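Local coordinates for protein bradyzoite pseudokinase 1 (PDB 6M7Z) that is a divergent kinase, lacking the glycine-rich loop, that regulates the membrane ultrastructure of the Toxoplasma parasitophorous vacuole, at residues L109-L113 and I124-L128; P144-L149 and A309-R313. All blocks are in the same frame, centred on the assembly; numbering follows the deposited sequence.

Interaction 1 of 2, residues L109-L113 and I124-L128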
ATOM      1  N   LEU A 109       6.977   1.295  -0.516  1.00 37.41           N
ATOM      2  CA  LEU A 109       5.976   0.259  -0.260  1.00 36.72           C
ATOM      3  C   LEU A 109       5.599   0.283   1.233  1.00 36.41           C
ATOM      4  O   LEU A 109       6.469   0.509   2.084  1.00 36.14           O
ATOM      5  CB  LEU A 109       6.527  -1.112  -0.661  1.00 37.50           C
ATOM      6  CG  LEU A 109       6.985  -1.250  -2.120  1.00 38.52           C
ATOM      7  CD1 LEU A 109       7.387  -2.683  -2.449  1.00 39.46           C
ATOM      8  CD2 LEU A 109       5.928  -0.789  -3.111  1.00 37.56           C
ATOM      9  N   LEU A 110       4.305   0.058   1.530  1.00 34.19           N
ATOM     10  CA  LEU A 110       3.800   0.048   2.898  1.00 33.65           C
ATOM     11  C   LEU A 110       4.601  -0.976   3.707  1.00 34.52           C
ATOM     12  O   LEU A 110       4.596  -2.158   3.384  1.00 35.82           O
ATOM     13  CB  LEU A 110       2.312  -0.288   2.877  1.00 32.15           C
ATOM     14  CG  LEU A 110       1.596  -0.350   4.237  1.00 32.80           C
ATOM     15  CD1 LEU A 110       1.556   1.033   4.876  1.00 32.98           C
ATOM     16  CD2 LEU A 110       0.170  -0.892   4.074  1.00 32.39           C
ATOM     17  N   PRO A 111       5.348  -0.564   4.746  1.00 34.46           N
ATOM     18  CA  PRO A 111       6.115  -1.503   5.555  1.00 36.46           C
ATOM     19  C   PRO A 111       5.267  -2.315   6.546  1.00 36.19           C
ATOM     20  O   PRO A 111       4.256  -1.825   7.039  1.00 36.78           O
ATOM     21  CB  PRO A 111       7.106  -0.612   6.328  1.00 36.45           C
ATOM     22  CG  PRO A 111       6.471   0.776   6.350  1.00 36.53           C
ATOM     23  CD  PRO A 111       5.515   0.825   5.181  1.00 35.07           C
ATOM     24  N   SER A 112       5.702  -3.555   6.796  1.00 35.44           N
ATOM     25  CA  SER A 112       5.175  -4.415   7.856  1.00 34.99           C
ATOM     26  C   SER A 112       6.017  -4.239   9.127  1.00 38.03           C
ATOM     27  O   SER A 112       7.223  -4.186   9.033  1.00 38.76           O
ATOM     28  CB  SER A 112       5.182  -5.857   7.419  1.00 32.91           C
ATOM     29  OG  SER A 112       4.881  -6.702   8.525  1.00 30.82           O
ATOM     30  N   LEU A 113       5.367  -4.179  10.293  1.00 39.08           N
ATOM     31  CA  LEU A 113       6.042  -4.150  11.601  1.00 37.96           C
ATOM     32  C   LEU A 113       6.066  -5.544  12.244  1.00 37.38           C
ATOM     33  O   LEU A 113       6.572  -5.696  13.346  1.00 41.01           O
ATOM     34  CB  LEU A 113       5.307  -3.181  12.529  1.00 38.48           C
ATOM     35  CG  LEU A 113       5.227  -1.740  12.043  1.00 40.69           C
ATOM     36  CD1 LEU A 113       4.458  -0.885  13.058  1.00 40.70           C
ATOM     37  CD2 LEU A 113       6.622  -1.158  11.774  1.00 42.95           C
ATOM     38  N   ILE A 124      -1.145  -8.676  10.429  1.00 29.09           N
ATOM     39  CA  ILE A 124      -0.049  -7.889   9.933  1.00 29.91           C
ATOM     40  C   ILE A 124      -0.161  -6.503  10.566  1.00 28.98           C
ATOM     41  O   ILE A 124      -1.194  -5.861  10.453  1.00 30.21           O
ATOM     42  CB  ILE A 124      -0.052  -7.753   8.396  1.00 32.28           C
ATOM     43  CG1 ILE A 124      -0.006  -9.102   7.695  1.00 34.23           C
ATOM     44  CG2 ILE A 124       1.094  -6.845   7.930  1.00 34.59           C
ATOM     45  CD1 ILE A 124       0.054  -8.979   6.188  1.00 37.55           C
ATOM     46  N   PHE A 125       0.916  -6.048  11.198  1.00 28.33           N
ATOM     47  CA  PHE A 125       0.950  -4.734  11.782  1.00 27.89           C
ATOM     48  C   PHE A 125       1.624  -3.775  10.787  1.00 28.11           C
ATOM     49  O   PHE A 125       2.567  -4.134  10.076  1.00 28.32           O
ATOM     50  CB  PHE A 125       1.603  -4.805  13.160  1.00 27.61           C
ATOM     51  CG  PHE A 125       0.754  -5.505  14.197  1.00 27.03           C
ATOM     52  CD1 PHE A 125       0.797  -6.882  14.346  1.00 26.49           C
ATOM     53  CD2 PHE A 125      -0.127  -4.788  14.996  1.00 27.01           C
ATOM     54  CE1 PHE A 125      -0.019  -7.525  15.268  1.00 26.46           C
ATOM     55  CE2 PHE A 125      -0.945  -5.433  15.912  1.00 26.70           C
ATOM     56  CZ  PHE A 125      -0.886  -6.804  16.057  1.00 26.99           C
ATOM     57  N   HIS A 126       1.084  -2.557  10.716  1.00 28.22           N
ATOM     58  CA  HIS A 126       1.598  -1.475   9.899  1.00 28.62           C
ATOM     59  C   HIS A 126       1.715  -0.225  10.755  1.00 29.07           C
ATOM     60  O   HIS A 126       1.008  -0.089  11.744  1.00 28.86           O
ATOM     61  CB  HIS A 126       0.666  -1.171   8.717  1.00 28.65           C
ATOM     62  CG  HIS A 126       0.538  -2.279   7.738  1.00 28.72           C
ATOM     63  ND1 HIS A 126       1.601  -2.721   6.996  1.00 29.47           N
ATOM     64  CD2 HIS A 126      -0.531  -3.015   7.370  1.00 28.62           C
ATOM     65  CE1 HIS A 126       1.196  -3.707   6.211  1.00 30.00           C
ATOM     66  NE2 HIS A 126      -0.108  -3.918   6.437  1.00 28.68           N
ATOM     67  N   PRO A 127       2.542   0.762  10.346  1.00 30.06           N
ATOM     68  CA  PRO A 127       2.469   2.086  10.940  1.00 31.07           C
ATOM     69  C   PRO A 127       1.044   2.602  10.696  1.00 31.60           C
ATOM     70  O   PRO A 127       0.449   2.303   9.651  1.00 30.24           O
ATOM     71  CB  PRO A 127       3.500   2.924  10.180  1.00 31.82           C
ATOM     72  CG  PRO A 127       4.346   1.939   9.410  1.00 31.44           C
ATOM     73  CD  PRO A 127       3.525   0.679   9.254  1.00 30.38           C
ATOM     74  N   LEU A 128       0.491   3.332  11.667  1.00 33.79           N
ATOM     75  CA  LEU A 128      -0.825   3.899  11.498  1.00 35.51           C
ATOM     76  C   LEU A 128      -0.703   5.093  10.562  1.00 39.07           C
ATOM     77  O   LEU A 128      -0.027   6.064  10.876  1.00 39.00           O
ATOM     78  CB  LEU A 128      -1.379   4.319  12.853  1.00 36.64           C
ATOM     79  CG  LEU A 128      -2.736   4.999  12.809  1.00 38.39           C
ATOM     80  CD1 LEU A 128      -3.763   4.147  12.049  1.00 37.38           C
ATOM     81  CD2 LEU A 128      -3.179   5.314  14.240  1.00 38.90           C
TER
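Ile124 meets Ser112 through a single branch: its CG2 lies 3.8 Å from Ser112 OG. The hydroxyl itself is engaged by Glu115 OE2 and Gly114 N, so the branched aliphatic chain merely lies against it. At Phe125 the backbone takes over. Leu113 N gives a nearly straight hydrogen bond (174°) to Phe125 O at 2.8 Å, and the same oxygen receives a CA-H...O contact from Ser112. The aromatic ring turns from the loop toward Leu61, Leu65, Val76 and Ala78, an apolar setting that suits phenylalanine. Residues 124-127 end a strand of the antiparallel sheet of the kinase N-lobe; 109-113 form the connection from helix 88-101 to the neighbouring strand 114-117, by position the αC-β4 loop, and the contact ties this loop to β5. His126 is held through both nitrogens and over one face. With CG set beside the backbone N (chi1 -64°), the imidazole reaches the loop, where ND1 donates to Pro111 O, 2.8 Å away and practically in the ring plane. Leu110 CD2 sits over the centre of one ring face, 3.7 Å from the centroid, a CH-pi contact, and NE2 is bonded to Lys79 NZ, so both nitrogens fix the rotation of the ring. A histidine suits this place because one flat group carries two nitrogens for hydrogen bonds and a face for a leucine methyl. At Pro127 the apolar rings take over, its CG lying 3.9 Å from Pro111 CG, while Leu113 CD1 rests 3.6 Å from His126 C, on the peptide leading into the proline.

Interaction 2 of 2, residues P144-L149 and A309-R313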
ATOM      1  N   PRO A 144      -2.113  18.643  -2.371  1.00 50.01           N
ATOM      2  CA  PRO A 144      -0.728  18.267  -2.640  1.00 46.83           C
ATOM      3  C   PRO A 144      -0.168  18.917  -3.912  1.00 47.68           C
ATOM      4  O   PRO A 144      -0.920  19.449  -4.749  1.00 45.99           O
ATOM      5  CB  PRO A 144      -0.847  16.765  -2.894  1.00 46.47           C
ATOM      6  CG  PRO A 144      -2.193  16.638  -3.584  1.00 48.94           C
ATOM      7  CD  PRO A 144      -3.074  17.661  -2.892  1.00 47.36           C
ATOM      8  N   ASP A 145       1.155  18.843  -4.050  1.00 50.40           N
ATOM      9  CA  ASP A 145       1.828  19.053  -5.311  1.00 49.33           C
ATOM     10  C   ASP A 145       1.484  17.851  -6.212  1.00 48.29           C
ATOM     11  O   ASP A 145       1.937  16.726  -5.980  1.00 41.00           O
ATOM     12  CB  ASP A 145       3.327  19.245  -5.061  1.00 51.51           C
ATOM     13  CG  ASP A 145       4.159  19.554  -6.286  1.00 60.05           C
ATOM     14  OD1 ASP A 145       3.753  19.149  -7.383  1.00 58.65           O
ATOM     15  OD2 ASP A 145       5.226  20.192  -6.121  1.00 76.45           O
ATOM     16  N   VAL A 146       0.664  18.107  -7.236  1.00 46.65           N
ATOM     17  CA  VAL A 146       0.141  17.086  -8.142  1.00 45.02           C
ATOM     18  C   VAL A 146       1.294  16.389  -8.883  1.00 45.86           C
ATOM     19  O   VAL A 146       1.281  15.175  -9.088  1.00 40.87           O
ATOM     20  CB  VAL A 146      -0.863  17.707  -9.126  1.00 43.46           C
ATOM     21  CG1 VAL A 146      -1.239  16.757 -10.247  1.00 44.02           C
ATOM     22  CG2 VAL A 146      -2.108  18.162  -8.389  1.00 47.19           C
ATOM     23  N   GLN A 147       2.270  17.180  -9.320  1.00 47.79           N
ATOM     24  CA  GLN A 147       3.380  16.685 -10.110  1.00 50.71           C
ATOM     25  C   GLN A 147       4.163  15.639  -9.300  1.00 47.10           C
ATOM     26  O   GLN A 147       4.489  14.565  -9.800  1.00 45.61           O
ATOM     27  CB  GLN A 147       4.267  17.864 -10.512  1.00 53.07           C
ATOM     28  CG  GLN A 147       5.463  17.471 -11.360  1.00 57.17           C
ATOM     29  CD  GLN A 147       6.527  18.539 -11.403  1.00 58.49           C
ATOM     30  OE1 GLN A 147       6.676  19.338 -10.476  1.00 58.50           O
ATOM     31  NE2 GLN A 147       7.254  18.570 -12.505  1.00 57.68           N
ATOM     32  N   VAL A 148       4.451  15.975  -8.042  1.00 44.04           N
ATOM     33  CA  VAL A 148       5.304  15.155  -7.188  1.00 43.66           C
ATOM     34  C   VAL A 148       4.530  13.914  -6.730  1.00 38.86           C
ATOM     35  O   VAL A 148       5.113  12.833  -6.635  1.00 43.94           O
ATOM     36  CB  VAL A 148       5.847  15.966  -5.995  1.00 45.34           C
ATOM     37  CG1 VAL A 148       6.634  15.089  -5.023  1.00 43.30           C
ATOM     38  CG2 VAL A 148       6.711  17.130  -6.473  1.00 47.05           C
ATOM     39  N   LEU A 149       3.228  14.070  -6.458  1.00 35.07           N
ATOM     40  CA  LEU A 149       2.396  12.947  -6.012  1.00 32.01           C
ATOM     41  C   LEU A 149       2.329  11.896  -7.121  1.00 31.80           C
ATOM     42  O   LEU A 149       2.534  10.703  -6.879  1.00 32.35           O
ATOM     43  CB  LEU A 149       0.991  13.436  -5.647  1.00 30.56           C
ATOM     44  CG  LEU A 149       0.011  12.344  -5.212  1.00 28.28           C
ATOM     45  CD1 LEU A 149       0.563  11.521  -4.064  1.00 27.99           C
ATOM     46  CD2 LEU A 149      -1.298  12.963  -4.785  1.00 28.40           C
ATOM     47  N   ALA A 309      10.488  12.348  -1.199  1.00 63.24           N
ATOM     48  CA  ALA A 309       9.409  13.224  -1.626  1.00 55.73           C
ATOM     49  C   ALA A 309       8.384  13.384  -0.495  1.00 56.15           C
ATOM     50  O   ALA A 309       8.136  12.466   0.282  1.00 56.28           O
ATOM     51  CB  ALA A 309       8.764  12.718  -2.888  1.00 53.91           C
ATOM     52  N   ARG A 310       7.805  14.589  -0.416  1.00 55.66           N
ATOM     53  CA  ARG A 310       6.794  14.939   0.560  1.00 54.84           C
ATOM     54  C   ARG A 310       5.738  15.762  -0.176  1.00 54.58           C
ATOM     55  O   ARG A 310       5.641  16.979  -0.014  1.00 51.95           O
ATOM     56  CB  ARG A 310       7.428  15.684   1.736  1.00 55.43           C
ATOM     57  CG  ARG A 310       8.418  14.859   2.558  1.00 56.58           C
ATOM     58  CD  ARG A 310       7.748  13.751   3.344  1.00 56.12           C
ATOM     59  NE  ARG A 310       8.662  13.019   4.210  1.00 55.96           N
ATOM     60  CZ  ARG A 310       9.515  12.087   3.792  1.00 54.65           C
ATOM     61  NH1 ARG A 310       9.570  11.751   2.512  1.00 53.44           N
ATOM     62  NH2 ARG A 310      10.308  11.490   4.667  1.00 54.78           N
ATOM     63  N   PRO A 311       4.899  15.110  -1.010  1.00 52.53           N
ATOM     64  CA  PRO A 311       3.931  15.816  -1.843  1.00 54.59           C
ATOM     65  C   PRO A 311       2.881  16.633  -1.065  1.00 55.10           C
ATOM     66  O   PRO A 311       2.249  17.512  -1.657  1.00 57.02           O
ATOM     67  CB  PRO A 311       3.191  14.704  -2.613  1.00 53.01           C
ATOM     68  CG  PRO A 311       4.022  13.443  -2.418  1.00 54.64           C
ATOM     69  CD  PRO A 311       4.805  13.649  -1.145  1.00 54.52           C
ATOM     70  N   PHE A 312       2.694  16.324   0.231  1.00 50.52           N
ATOM     71  CA  PHE A 312       1.643  16.913   1.061  1.00 50.22           C
ATOM     72  C   PHE A 312       2.190  17.959   2.045  1.00 53.58           C
ATOM     73  O   PHE A 312       1.418  18.486   2.831  1.00 50.42           O
ATOM     74  CB  PHE A 312       0.877  15.826   1.823  1.00 47.53           C
ATOM     75  CG  PHE A 312      -0.009  14.963   0.964  1.00 46.05           C
ATOM     76  CD1 PHE A 312      -1.269  15.397   0.585  1.00 46.18           C
ATOM     77  CD2 PHE A 312       0.414  13.711   0.526  1.00 44.81           C
ATOM     78  CE1 PHE A 312      -2.077  14.614  -0.226  1.00 46.22           C
ATOM     79  CE2 PHE A 312      -0.390  12.939  -0.294  1.00 41.89           C
ATOM     80  CZ  PHE A 312      -1.634  13.384  -0.652  1.00 44.17           C
ATOM     81  N   ARG A 313       3.489  18.302   1.972  1.00 67.99           N
ATOM     82  CA  ARG A 313       4.042  19.481   2.684  1.00 80.23           C
ATOM     83  C   ARG A 313       3.760  20.759   1.875  1.00 80.98           C
ATOM     84  O   ARG A 313       3.749  20.714   0.655  1.00 93.38           O
ATOM     85  CB  ARG A 313       5.553  19.319   2.898  1.00 91.34           C
ATOM     86  CG  ARG A 313       5.950  19.042   4.338  1.00108.71           C
ATOM     87  CD  ARG A 313       7.428  18.700   4.465  1.00118.86           C
ATOM     88  NE  ARG A 313       7.951  18.817   5.822  1.00127.97           N
ATOM     89  CZ  ARG A 313       9.028  18.180   6.285  1.00122.04           C
ATOM     90  NH1 ARG A 313       9.608  17.234   5.567  1.00114.26           N
ATOM     91  NH2 ARG A 313       9.515  18.487   7.475  1.00106.72           N
TER
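Asp145 and Pro311 are joined by the one hydrogen bond across this contact: Asp145 N donates to Pro311 O at 2.9 Å (154°). Around it the buried half packs closely. Pro311, having a rigid ring and no amide hydrogen, presents its hydrocarbon edge to the first helical turn: its CB is 4.0 Å from Leu149 CB, and its CG approaches Leu149 CA and Val148 CG1. Phe312 starts out away from the helix, but with CG beside the backbone N (chi1 -71°) its ring swings back to Pro144. Pro144 CB lies over one face, toward the rim and 3.6 Å from Phe312 CE1, a CH-pi contact, and the two side chains run side by side. Leu149 CD1 reaches Phe312 CE2 at 4.1 Å, approaching obliquely, and Val183 of strand 183-185 also touches Leu149, Pro311 and Phe312.

Toward the solvent the contact thins. Val148 CG1 meets Ala309 CB at 3.8 Å, two small groups at a partly exposed border. Arg310 points away from the helix and folds back instead: its guanidinium is held by NH1, which donates to Ala309 O at 2.7 Å and also bonds to Gly307 O, while NE makes a weak bond to Asp180 O. An arginine suits this border, since its several N-H groups can gather backbone carbonyls. The Asp145 carboxylate also turns from the tail, and its OD1 accepts weak bonds from Gln147 N and Val148 N. Asp145 thus serves as the N-cap of helix 146-161, by position the αE helix of the kinase C-lobe, onto whose start the C-terminal tail docks through the type I turn Arg310-Arg313.

The two contacts lie in different lobes of the kinase fold, their centres about 22 Å apart and their nearest atoms about 11 Å. They come in series along the chain: interaction 1 closes within a short span of the N-lobe, before interaction 2 opens, whereas interaction 2 joins the start of helix 146-161 to the chain's C-terminal end, 160 residues later. Strand 183-185 relates them: Leu110 has a backbone hydrogen bond with Leu185, and the same strand also borders interaction 2. Interaction 1 ties a loop to a strand of the four-stranded sheet, and Leu110 brings it to the junction of the lobes; interaction 2 docks the C-terminal segment in the C-lobe.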